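Local coordinates for protein putative nucleotide-diphospho-sugar transferase (Desulfovibrio desulfuricans subsp. desulfuricans, PDB 3CGX) that probably transfers a sugar from a nucleotide-diphosphate-sugar donor, as a member of a family in the GT-A glycosyltransferase clan, at residues Q45-L50 against E119-A124. Numbering follows the deposited sequence.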
loop_
_atom_site.group_PDB
_atom_site.type_symbol
_atom_site.label_atom_id
_atom_site.label_comp_id
_atom_site.label_asym_id
_atom_site.label_seq_id
_atom_site.Cartn_x
_atom_site.Cartn_y
_atom_site.Cartn_z
ATOM N N GLN A 45 -8.234 -7.722 -5.306
ATOM C CA GLN A 45 -9.076 -8.040 -6.436
ATOM C C GLN A 45 -8.663 -7.229 -7.666
ATOM O O GLN A 45 -8.570 -7.768 -8.784
ATOM C CB GLN A 45 -10.553 -7.815 -6.064
ATOM C CG GLN A 45 -11.522 -8.089 -7.171
ATOM C CD GLN A 45 -12.953 -8.054 -6.668
ATOM O OE1 GLN A 45 -13.270 -7.412 -5.648
ATOM N NE2 GLN A 45 -13.821 -8.761 -7.358
ATOM N N GLY A 46 -8.409 -5.952 -7.450
ATOM C CA GLY A 46 -7.910 -5.055 -8.479
ATOM C C GLY A 46 -6.477 -5.374 -8.958
ATOM O O GLY A 46 -6.218 -5.476 -10.155
ATOM N N LEU A 47 -5.553 -5.578 -8.023
ATOM C CA LEU A 47 -4.156 -5.906 -8.357
ATOM C C LEU A 47 -3.959 -7.276 -9.028
ATOM O O LEU A 47 -3.154 -7.392 -9.968
ATOM C CB LEU A 47 -3.288 -5.886 -7.108
ATOM C CG LEU A 47 -3.171 -4.511 -6.443
ATOM C CD1 LEU A 47 -2.367 -4.675 -5.131
ATOM C CD2 LEU A 47 -2.555 -3.446 -7.426
ATOM N N ALA A 48 -4.695 -8.281 -8.534
ATOM C CA ALA A 48 -4.603 -9.674 -9.021
ATOM C C ALA A 48 -4.988 -9.777 -10.482
ATOM O O ALA A 48 -4.681 -10.759 -11.138
ATOM C CB ALA A 48 -5.443 -10.636 -8.172
ATOM N N ARG A 49 -5.585 -8.731 -11.018
ATOM C CA ARG A 49 -5.948 -8.729 -12.429
ATOM C C ARG A 49 -4.914 -8.061 -13.341
ATOM O O ARG A 49 -5.092 -8.088 -14.559
ATOM C CB ARG A 49 -7.326 -8.067 -12.623
ATOM C CG ARG A 49 -8.519 -8.860 -11.995
ATOM C CD ARG A 49 -9.852 -8.064 -11.967
ATOM N N LEU A 50 -3.836 -7.473 -12.805
ATOM C CA LEU A 50 -2.868 -6.702 -13.642
ATOM C C LEU A 50 -1.842 -7.551 -14.399
ATOM O O LEU A 50 -1.805 -8.724 -14.198
ATOM C CB LEU A 50 -2.087 -5.690 -12.824
ATOM C CG LEU A 50 -2.992 -4.669 -12.123
ATOM C CD1 LEU A 50 -2.161 -3.719 -11.288
ATOM C CD2 LEU A 50 -3.862 -3.952 -13.172
ATOM N N GLU A 119 -5.473 0.939 -12.532
ATOM C CA GLU A 119 -4.895 1.321 -13.806
ATOM C C GLU A 119 -3.727 2.244 -13.555
ATOM O O GLU A 119 -2.852 2.343 -14.392
ATOM C CB GLU A 119 -5.898 1.943 -14.791
ATOM C CG GLU A 119 -6.752 3.093 -14.273
ATOM C CD GLU A 119 -8.056 2.664 -13.682
ATOM O OE1 GLU A 119 -8.067 1.717 -12.884
ATOM O OE2 GLU A 119 -9.073 3.317 -13.997
ATOM N N LEU A 120 -3.690 2.936 -12.412
ATOM C CA LEU A 120 -2.521 3.805 -12.127
ATOM C C LEU A 120 -1.275 2.997 -11.733
ATOM O O LEU A 120 -0.146 3.399 -11.968
ATOM C CB LEU A 120 -2.827 4.870 -11.063
ATOM C CG LEU A 120 -3.753 5.999 -11.549
ATOM C CD1 LEU A 120 -3.985 7.034 -10.447
ATOM C CD2 LEU A 120 -3.166 6.640 -12.790
ATOM N N VAL A 121 -1.516 1.842 -11.159
ATOM C CA VAL A 121 -0.432 0.893 -10.829
ATOM C C VAL A 121 0.129 0.325 -12.120
ATOM O O VAL A 121 1.364 0.191 -12.272
ATOM C CB VAL A 121 -0.933 -0.255 -9.938
ATOM C CG1 VAL A 121 0.224 -1.259 -9.624
ATOM C CG2 VAL A 121 -1.509 0.299 -8.654
ATOM N N GLN A 122 -0.782 -0.016 -13.033
ATOM C CA GLN A 122 -0.374 -0.436 -14.374
ATOM C C GLN A 122 0.376 0.690 -15.099
ATOM O O GLN A 122 1.408 0.477 -15.734
ATOM C CB GLN A 122 -1.551 -0.864 -15.207
ATOM C CG GLN A 122 -1.162 -1.432 -16.548
ATOM C CD GLN A 122 -0.468 -2.750 -16.398
ATOM O OE1 GLN A 122 -1.055 -3.708 -15.886
ATOM N NE2 GLN A 122 0.797 -2.813 -16.816
ATOM N N LYS A 123 -0.133 1.898 -14.992
ATOM C CA LYS A 123 0.531 3.032 -15.612
ATOM C C LYS A 123 1.958 3.186 -15.072
ATOM O O LYS A 123 2.925 3.403 -15.838
ATOM C CB LYS A 123 -0.271 4.332 -15.396
ATOM C CG LYS A 123 0.369 5.552 -16.080
ATOM C CD LYS A 123 -0.596 6.748 -16.025
ATOM C CE LYS A 123 -0.042 7.996 -16.625
ATOM N NZ LYS A 123 1.269 8.304 -16.006
ATOM N N ALA A 124 2.094 3.094 -13.761
ATOM C CA ALA A 124 3.414 3.163 -13.120
ATOM C C ALA A 124 4.377 2.112 -13.689
ATOM O O ALA A 124 5.531 2.407 -14.008
ATOM C CB ALA A 124 3.286 3.022 -11.572
#
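Leu50 overlaps Val121 through its CD1 methyl, which lies 3.8 Å from Val121 CG1 and almost as near to Val121 CB, the two side chains crossing at about a right angle. Leu47 reaches the same valine less closely: Leu47 CD2 is 4.1 Å from Val121 CG2. With chi1 at 179°, CG1 anti to the backbone N, the valine fork offers CG1 to Leu50 CD1 and CG2 to Leu47 CD2. A type I turn from Leu47 to Leu50, closed by a 2.9 Å bond from Leu50 N to Leu47 O, brings the two leucines together. Gln122 runs alongside Leu50 with the opposite heading, its chain folded by chi2 of 69°, and its OE1 packs 3.8 Å from Leu50 CB, a carbon; OE1 accepts from His51 N, and NE2 bonds Asn126 OD1. Met109 of strand 105-109 touches Leu47 and Val121, while Leu47 meets Phe9 and Leu50 meets Ile7 of the neighbouring parallel strand 5-11. The C-terminal end of helix 29-47 and its turn thus pack against helix 118-127 over these two strands, consistent with a GT-A-type alpha/beta fold. Non-directional methyl packing holds the two segments, and the directional tie, Gln122 OE1 to His51 N, lies just past the turn.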